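Local coordinates for protein inactive glucansucrase (Lactobacillus reuteri, PDB 5JBD) that is an inactive glucansucrase of glycosyl hydrolase family 70, built around a TIM-type barrel and binding a calcium ion, at residues Ala94-Tyr99 with Asn158-Thr163; Asn103-Ala108 with Tyr138-Ser143; Tyr110-Asp115 with Gln134-Val139. All coordinates share one frame; numbering follows the deposited sequence.

Contact 1. Residues Ala94-Tyr99 with Asn158-Thr163; sequences AQFIKY and NSFAAT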
# COMPACT_ATOMS: atom_id res chain seq x y z
N ALA A 94 -34.32 -24.30 -10.22
CA ALA A 94 -35.63 -23.84 -9.76
C ALA A 94 -35.57 -22.36 -9.38
O ALA A 94 -36.50 -21.62 -9.70
CB ALA A 94 -36.14 -24.69 -8.60
N GLN A 95 -34.46 -21.93 -8.77
CA GLN A 95 -34.26 -20.50 -8.48
C GLN A 95 -34.21 -19.64 -9.74
O GLN A 95 -34.80 -18.55 -9.77
CB GLN A 95 -32.98 -20.24 -7.69
CG GLN A 95 -32.99 -20.69 -6.23
CD GLN A 95 -31.63 -20.44 -5.60
OE1 GLN A 95 -31.15 -19.31 -5.59
NE2 GLN A 95 -31.00 -21.50 -5.09
N PHE A 96 -33.52 -20.12 -10.77
CA PHE A 96 -33.46 -19.41 -12.05
C PHE A 96 -34.85 -19.20 -12.64
O PHE A 96 -35.19 -18.09 -13.05
CB PHE A 96 -32.58 -20.17 -13.05
CG PHE A 96 -32.50 -19.52 -14.40
CD1 PHE A 96 -31.61 -18.46 -14.62
CD2 PHE A 96 -33.28 -19.96 -15.45
CE1 PHE A 96 -31.53 -17.86 -15.86
CE2 PHE A 96 -33.21 -19.35 -16.69
CZ PHE A 96 -32.33 -18.30 -16.90
N ILE A 97 -35.65 -20.26 -12.65
CA ILE A 97 -37.01 -20.22 -13.19
C ILE A 97 -37.87 -19.21 -12.42
O ILE A 97 -38.49 -18.33 -13.03
CB ILE A 97 -37.66 -21.64 -13.22
CG1 ILE A 97 -36.92 -22.53 -14.23
CG2 ILE A 97 -39.14 -21.58 -13.58
CD1 ILE A 97 -37.16 -24.02 -14.07
N LYS A 98 -37.88 -19.35 -11.10
CA LYS A 98 -38.57 -18.41 -10.19
C LYS A 98 -38.16 -16.96 -10.39
O LYS A 98 -39.01 -16.08 -10.52
CB LYS A 98 -38.29 -18.78 -8.72
CG LYS A 98 -39.08 -19.96 -8.18
CD LYS A 98 -39.03 -20.03 -6.64
CE LYS A 98 -39.91 -19.11 -5.82
NZ LYS A 98 -40.28 -19.69 -4.49
N TYR A 99 -36.85 -16.72 -10.41
CA TYR A 99 -36.30 -15.37 -10.55
C TYR A 99 -36.74 -14.73 -11.88
O TYR A 99 -37.29 -13.61 -11.88
CB TYR A 99 -34.77 -15.36 -10.42
CG TYR A 99 -34.19 -13.96 -10.45
CD1 TYR A 99 -33.90 -13.33 -11.66
CD2 TYR A 99 -34.00 -13.24 -9.28
CE1 TYR A 99 -33.41 -12.04 -11.71
CE2 TYR A 99 -33.49 -11.94 -9.32
CZ TYR A 99 -33.21 -11.35 -10.53
OH TYR A 99 -32.72 -10.06 -10.58
N ASN A 158 -26.82 -11.35 -14.69
CA ASN A 158 -25.91 -10.82 -13.66
C ASN A 158 -26.64 -10.57 -12.34
O ASN A 158 -26.13 -10.93 -11.28
CB ASN A 158 -25.22 -9.53 -14.14
CG ASN A 158 -24.25 -9.77 -15.29
OD1 ASN A 158 -23.71 -10.86 -15.46
ND2 ASN A 158 -24.06 -8.74 -16.12
N SER A 159 -27.85 -10.01 -12.40
CA SER A 159 -28.67 -9.81 -11.20
C SER A 159 -29.07 -11.14 -10.56
O SER A 159 -28.96 -11.28 -9.34
CB SER A 159 -29.91 -8.98 -11.53
OG SER A 159 -29.52 -7.74 -12.07
N PHE A 160 -29.49 -12.12 -11.36
CA PHE A 160 -29.78 -13.46 -10.83
C PHE A 160 -28.58 -14.09 -10.16
O PHE A 160 -28.68 -14.58 -9.03
CB PHE A 160 -30.30 -14.43 -11.90
CG PHE A 160 -30.37 -15.85 -11.41
CD1 PHE A 160 -31.28 -16.22 -10.44
CD2 PHE A 160 -29.49 -16.82 -11.90
CE1 PHE A 160 -31.35 -17.53 -9.96
CE2 PHE A 160 -29.56 -18.13 -11.44
CZ PHE A 160 -30.48 -18.49 -10.47
N ALA A 161 -27.43 -14.07 -10.85
CA ALA A 161 -26.22 -14.72 -10.33
C ALA A 161 -25.81 -14.18 -8.98
O ALA A 161 -25.43 -14.94 -8.10
CB ALA A 161 -25.08 -14.60 -11.31
N ALA A 162 -25.96 -12.87 -8.80
CA ALA A 162 -25.67 -12.19 -7.51
C ALA A 162 -26.52 -12.68 -6.32
O ALA A 162 -26.12 -12.49 -5.18
CB ALA A 162 -25.81 -10.68 -7.66
N THR A 163 -27.66 -13.30 -6.58
CA THR A 163 -28.50 -13.90 -5.53
C THR A 163 -28.16 -15.36 -5.19
O THR A 163 -28.71 -15.91 -4.24
CB THR A 163 -30.01 -13.83 -5.88
OG1 THR A 163 -30.33 -14.81 -6.88
CG2 THR A 163 -30.41 -12.42 -6.38
O HOH W 1 -32.07 -16.91 -6.53

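Contact 2. Residues Asn103-Ala108 with Tyr138-Ser143; sequences NGYENA and YVIEQS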
# COMPACT_ATOMS: atom_id res chain seq x y z
N ASN A 103 -39.21 -11.42 -12.78
CA ASN A 103 -38.48 -10.23 -13.23
C ASN A 103 -38.57 -10.02 -14.75
O ASN A 103 -37.56 -9.81 -15.43
CB ASN A 103 -37.03 -10.31 -12.75
CG ASN A 103 -36.90 -10.06 -11.26
OD1 ASN A 103 -36.91 -8.92 -10.82
ND2 ASN A 103 -36.81 -11.13 -10.47
N GLY A 104 -39.80 -10.06 -15.26
CA GLY A 104 -40.10 -9.70 -16.64
C GLY A 104 -40.28 -10.82 -17.66
O GLY A 104 -40.44 -10.53 -18.83
N TYR A 105 -40.29 -12.08 -17.23
CA TYR A 105 -40.43 -13.21 -18.17
C TYR A 105 -41.61 -14.11 -17.81
O TYR A 105 -41.49 -15.34 -17.77
CB TYR A 105 -39.12 -14.00 -18.23
CG TYR A 105 -37.91 -13.15 -18.60
CD1 TYR A 105 -37.21 -12.43 -17.63
CD2 TYR A 105 -37.46 -13.07 -19.92
CE1 TYR A 105 -36.11 -11.67 -17.95
CE2 TYR A 105 -36.36 -12.30 -20.25
CZ TYR A 105 -35.68 -11.60 -19.27
OH TYR A 105 -34.58 -10.84 -19.57
N GLU A 106 -42.75 -13.47 -17.58
CA GLU A 106 -44.01 -14.16 -17.30
C GLU A 106 -44.75 -14.42 -18.62
O GLU A 106 -44.77 -13.56 -19.49
CB GLU A 106 -44.86 -13.27 -16.37
CG GLU A 106 -45.82 -14.04 -15.47
CD GLU A 106 -46.56 -13.17 -14.45
OE1 GLU A 106 -46.32 -11.94 -14.38
OE2 GLU A 106 -47.39 -13.73 -13.70
N ASN A 107 -45.32 -15.62 -18.76
CA ASN A 107 -46.25 -15.92 -19.86
C ASN A 107 -47.15 -17.12 -19.49
O ASN A 107 -46.69 -18.26 -19.45
CB ASN A 107 -45.50 -16.19 -21.17
CG ASN A 107 -46.41 -16.19 -22.40
OD1 ASN A 107 -47.55 -16.64 -22.34
ND2 ASN A 107 -45.89 -15.70 -23.52
N ALA A 108 -48.43 -16.83 -19.23
CA ALA A 108 -49.43 -17.87 -18.89
C ALA A 108 -49.64 -18.91 -19.99
O ALA A 108 -49.97 -20.06 -19.68
CB ALA A 108 -50.76 -17.22 -18.53
N TYR A 138 -38.16 -20.23 -24.48
CA TYR A 138 -39.06 -19.66 -25.51
C TYR A 138 -39.52 -18.25 -25.11
O TYR A 138 -39.51 -17.33 -25.93
CB TYR A 138 -40.28 -20.58 -25.77
CG TYR A 138 -39.96 -22.01 -26.18
CD1 TYR A 138 -38.86 -22.32 -26.99
CD2 TYR A 138 -40.78 -23.07 -25.77
CE1 TYR A 138 -38.57 -23.62 -27.37
CE2 TYR A 138 -40.49 -24.39 -26.14
CZ TYR A 138 -39.39 -24.66 -26.93
OH TYR A 138 -39.07 -25.95 -27.28
N VAL A 139 -39.86 -18.07 -23.84
CA VAL A 139 -40.30 -16.77 -23.31
C VAL A 139 -39.13 -15.78 -23.30
O VAL A 139 -39.31 -14.62 -23.64
CB VAL A 139 -40.97 -16.92 -21.91
CG1 VAL A 139 -41.28 -15.56 -21.29
CG2 VAL A 139 -42.25 -17.76 -22.03
N ILE A 140 -37.93 -16.25 -22.97
CA ILE A 140 -36.72 -15.42 -23.06
C ILE A 140 -36.47 -14.96 -24.51
O ILE A 140 -36.13 -13.80 -24.74
CB ILE A 140 -35.49 -16.13 -22.46
CG1 ILE A 140 -35.61 -16.19 -20.94
CG2 ILE A 140 -34.18 -15.41 -22.81
CD1 ILE A 140 -34.57 -17.05 -20.26
N GLU A 141 -36.60 -15.87 -25.47
CA GLU A 141 -36.39 -15.53 -26.89
C GLU A 141 -37.44 -14.53 -27.40
O GLU A 141 -37.15 -13.68 -28.24
CB GLU A 141 -36.39 -16.79 -27.77
CG GLU A 141 -35.20 -17.73 -27.53
CD GLU A 141 -33.85 -17.11 -27.88
OE1 GLU A 141 -33.79 -16.23 -28.76
OE2 GLU A 141 -32.83 -17.53 -27.30
N GLN A 142 -38.67 -14.64 -26.89
CA GLN A 142 -39.68 -13.61 -27.17
C GLN A 142 -39.23 -12.25 -26.64
O GLN A 142 -39.39 -11.23 -27.33
CB GLN A 142 -41.01 -13.98 -26.56
CG GLN A 142 -41.69 -15.17 -27.21
CD GLN A 142 -42.74 -15.75 -26.26
OE1 GLN A 142 -43.21 -15.08 -25.32
NE2 GLN A 142 -43.06 -17.02 -26.46
N SER A 143 -38.66 -12.23 -25.43
CA SER A 143 -38.16 -10.99 -24.84
C SER A 143 -36.96 -10.40 -25.61
O SER A 143 -36.93 -9.20 -25.86
CB SER A 143 -37.82 -11.21 -23.35
OG SER A 143 -37.33 -10.02 -22.75
O HOH W 2 -34.59 -10.19 -22.30

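Contact 3. Residues Tyr110-Asp115 with Gln134-Val139; sequences YGLTKD and QNLRYV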
# COMPACT_ATOMS: atom_id res chain seq x y z
N TYR A 110 -47.37 -20.28 -21.76
CA TYR A 110 -46.28 -21.26 -21.65
C TYR A 110 -46.13 -21.84 -20.23
O TYR A 110 -45.06 -22.38 -19.89
CB TYR A 110 -44.96 -20.64 -22.17
CG TYR A 110 -45.01 -20.40 -23.65
CD1 TYR A 110 -45.61 -19.26 -24.17
CD2 TYR A 110 -44.52 -21.35 -24.54
CE1 TYR A 110 -45.71 -19.05 -25.55
CE2 TYR A 110 -44.61 -21.16 -25.91
CZ TYR A 110 -45.20 -20.01 -26.41
OH TYR A 110 -45.30 -19.83 -27.77
N GLY A 111 -47.19 -21.77 -19.43
CA GLY A 111 -47.22 -22.36 -18.08
C GLY A 111 -46.35 -21.69 -17.03
O GLY A 111 -45.98 -22.33 -16.04
N LEU A 112 -46.04 -20.41 -17.24
CA LEU A 112 -45.08 -19.67 -16.42
C LEU A 112 -45.69 -18.39 -15.89
O LEU A 112 -45.60 -17.34 -16.51
CB LEU A 112 -43.82 -19.36 -17.23
CG LEU A 112 -43.01 -20.58 -17.67
CD1 LEU A 112 -42.00 -20.20 -18.75
CD2 LEU A 112 -42.32 -21.25 -16.49
N THR A 113 -46.35 -18.50 -14.74
CA THR A 113 -46.88 -17.36 -14.00
C THR A 113 -46.25 -17.34 -12.62
O THR A 113 -45.61 -18.31 -12.21
CB THR A 113 -48.42 -17.42 -13.85
OG1 THR A 113 -48.80 -18.55 -13.05
CG2 THR A 113 -49.09 -17.50 -15.21
N LYS A 114 -46.45 -16.25 -11.89
CA LYS A 114 -45.91 -16.14 -10.53
C LYS A 114 -46.44 -17.24 -9.61
O LYS A 114 -45.70 -17.79 -8.79
CB LYS A 114 -46.19 -14.75 -9.95
CG LYS A 114 -45.37 -13.68 -10.65
CD LYS A 114 -45.68 -12.28 -10.17
CE LYS A 114 -45.07 -11.26 -11.13
NZ LYS A 114 -45.06 -9.88 -10.59
N ASP A 115 -47.70 -17.62 -9.79
CA ASP A 115 -48.25 -18.72 -9.01
C ASP A 115 -47.79 -20.11 -9.44
O ASP A 115 -47.59 -20.95 -8.58
CB ASP A 115 -49.76 -18.64 -8.97
CG ASP A 115 -50.20 -17.52 -8.10
OD1 ASP A 115 -50.19 -17.70 -6.87
OD2 ASP A 115 -50.47 -16.45 -8.66
N GLN A 134 -37.39 -25.25 -20.54
CA GLN A 134 -37.51 -25.17 -22.00
C GLN A 134 -38.52 -24.10 -22.41
O GLN A 134 -38.26 -23.29 -23.32
CB GLN A 134 -37.90 -26.53 -22.60
CG GLN A 134 -38.00 -26.56 -24.13
CD GLN A 134 -36.74 -26.01 -24.82
OE1 GLN A 134 -35.77 -26.74 -25.03
NE2 GLN A 134 -36.78 -24.74 -25.18
N ASN A 135 -39.65 -24.09 -21.73
CA ASN A 135 -40.69 -23.08 -21.95
C ASN A 135 -40.20 -21.67 -21.60
O ASN A 135 -40.53 -20.71 -22.31
CB ASN A 135 -41.97 -23.44 -21.18
CG ASN A 135 -42.79 -24.52 -21.90
OD1 ASN A 135 -42.81 -24.58 -23.12
ND2 ASN A 135 -43.47 -25.35 -21.15
N LEU A 136 -39.40 -21.54 -20.54
CA LEU A 136 -38.80 -20.26 -20.20
C LEU A 136 -37.83 -19.76 -21.29
O LEU A 136 -37.82 -18.58 -21.60
CB LEU A 136 -38.09 -20.32 -18.85
CG LEU A 136 -37.41 -19.03 -18.37
CD1 LEU A 136 -38.38 -17.85 -18.31
CD2 LEU A 136 -36.78 -19.28 -17.02
N ARG A 137 -37.06 -20.66 -21.88
CA ARG A 137 -36.19 -20.28 -22.99
C ARG A 137 -37.00 -19.65 -24.16
O ARG A 137 -36.57 -18.64 -24.71
CB ARG A 137 -35.32 -21.44 -23.46
CG ARG A 137 -34.22 -21.78 -22.47
CD ARG A 137 -33.17 -22.69 -23.10
NE ARG A 137 -33.65 -24.07 -23.28
CZ ARG A 137 -33.63 -25.02 -22.34
NH1 ARG A 137 -33.14 -24.79 -21.12
NH2 ARG A 137 -34.09 -26.23 -22.62
N TYR A 138 -38.16 -20.23 -24.48
CA TYR A 138 -39.06 -19.66 -25.51
C TYR A 138 -39.52 -18.25 -25.11
O TYR A 138 -39.51 -17.33 -25.93
CB TYR A 138 -40.28 -20.58 -25.77
CG TYR A 138 -39.96 -22.01 -26.18
CD1 TYR A 138 -38.86 -22.32 -26.99
CD2 TYR A 138 -40.78 -23.07 -25.77
CE1 TYR A 138 -38.57 -23.62 -27.37
CE2 TYR A 138 -40.49 -24.39 -26.14
CZ TYR A 138 -39.39 -24.66 -26.93
OH TYR A 138 -39.07 -25.95 -27.28
N VAL A 139 -39.86 -18.07 -23.84
CA VAL A 139 -40.30 -16.77 -23.31
C VAL A 139 -39.13 -15.78 -23.30
O VAL A 139 -39.31 -14.62 -23.64
CB VAL A 139 -40.97 -16.92 -21.91
CG1 VAL A 139 -41.28 -15.56 -21.29
CG2 VAL A 139 -42.25 -17.76 -22.03

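Contact 1. Residues Ala94-Tyr99 with Asn158-Thr163
An aromatic cluster of Phe96, Tyr99 and Phe160 joins helix 90-101 to helix 151-162. Phe160 is the central ring: its CG is anti to the backbone N (chi1 170°), directed at the facing helix, and the ring packs between the other two side chains, its CZ 3.5 Å from Phe96 N. The Phe96 ring presents its edge to one face of Phe160 in a T-shaped pair, centroids 5.4 Å apart and planes at 82°, with Phe96 CD1 above the rim of that face. Tyr99 meets Phe160 differently. The two side chains run alongside in opposite senses; Tyr99 CB reaches Phe160 CD1 at 3.6 Å, while Phe160 CA sits over the centre of the tyrosine ring, 4.0 Å from its centroid, as a CH-pi contact. Both helices belong to a helical part of the fold far from the chain's centre, and helix 126-147 covers Phe96 through Leu136. At the tip of Tyr99, OH lies 3.2 Å from Ser159 CB, whereas Ser159 OG bonds back to Asn155 O. At one end, a water donates to both Gln95 OE1 and Thr163 OG1, and Thr163 OG1 donates to Phe160 O at 2.7 Å, on a lone pair.

Contact 2. Residues Asn103-Ala108 with Tyr138-Ser143
Tyr105 OH has two partners, Asp156 OD2 of helix 151-162 and a water that donates to it at 2.8 Å and also bonds Ser143 OG, tying the loop to helix 126-147. The tyrosine ring reaches the helix with CG anti to its carbonyl carbon (chi1 -56°). There its CD2 packs on Ile140 CG1 at 3.8 Å, an oblique approach, and its CE2 lies 3.6 Å from Ser143 CB. Val139 O stands near the ring plane, at the edge. These residues fasten the irregular stretch that follows helix 90-101 onto the long helix 126-147, and Phe100 adds a second ring beside Tyr105. Val139 spreads its two methyls under the loop: CG1 is 3.5 Å from Tyr105 O, a buried carbonyl with no hydrogen-bonding partner in the model, and CG2 is 3.7 Å from Asn107 CB. Farther along, the Asn107 and Gln142 side chains cross at about a right angle, their amide planes 68° apart. Asn107 ND2 gives Gln142 OE1 a weak, bent hydrogen bond of 3.3 Å. Each amide has a further partner for its other polar atom: Asn107 OD1 accepts from Asn109 N, and Gln142 NE2 donates to Gln66 O.

Contact 3. Residues Tyr110-Asp115 with Gln134-Val139
Leu112 and Tyr110 press two bumps of a loop onto one flank of helix 126-147, in the outlying helical part of this family 70 protein. The sharper bump is Leu112 CD1. It sits in a shallow hollow of the helix surface whose floor is backbone, with Leu136 N 3.4 Å from Leu112 CD1 and Leu136 CA hardly farther off. The walls are the CB atoms of Asn135 and Leu136 and one methyl of Val139, Leu112 CD1 lying 4.1 Å from Val139 CG2. Leu112 CG stands anti to its carbonyl carbon (chi1 -65°), and the side chain also touches Val101 of helix 90-101; Leu136 meets Phe96 and Phe100 of that same helix.

The broader bump, Tyr110, runs past Val139 in the opposite direction, its CB 4.0 Å from Val139 CG2. Its CE2 comes loosely to 4.3 Å from Tyr138 CD2, obliquely. Gln134 O, one turn back on the helix, lies over the centre of one face of the Tyr138 ring.

Between the two bumps the chain bends through Gly111 at a positive phi of 70°. Beyond Leu112, Thr113 serves as N-cap of the short, weakly bonded helix 114-117, while Thr116 OG1 bonds both Gly111 O and Thr113 N.

In return, the helix pushes Asn135 toward the loop. Its CB meets Tyr110 O at 3.5 Å, and Asn135 CG and ND2 lie close to the same carbonyl oxygen, although no hydrogen bond crosses here. Amide and ring planes stand 66° apart, and Asn135 OD1 lies in the plane of the Tyr110 ring, at its edge, 3.9 Å from Tyr110 CD2.

Contacts 2 and 3 hold neighbouring pieces of one loop region to helix 126-147 and share Tyr138 and Val139; their centres lie about 6 Å apart, and Asn107 N meets Leu112 O in a probable hydrogen bond. Contact 1 instead joins two helices, 90-101 and 151-162, its centre about 14 Å from the centre of either, and along the chain encloses both. Phe96 joins it to both, touching Ile140 of contact 2 and Leu136 of contact 3. Contact 3 is buried, with no hydrogen bond crossing it. The other two are partly buried: contact 1 is aromatic with a water at one end, whereas contact 2 mixes methyl packing with a water bridge and a weak amide bond.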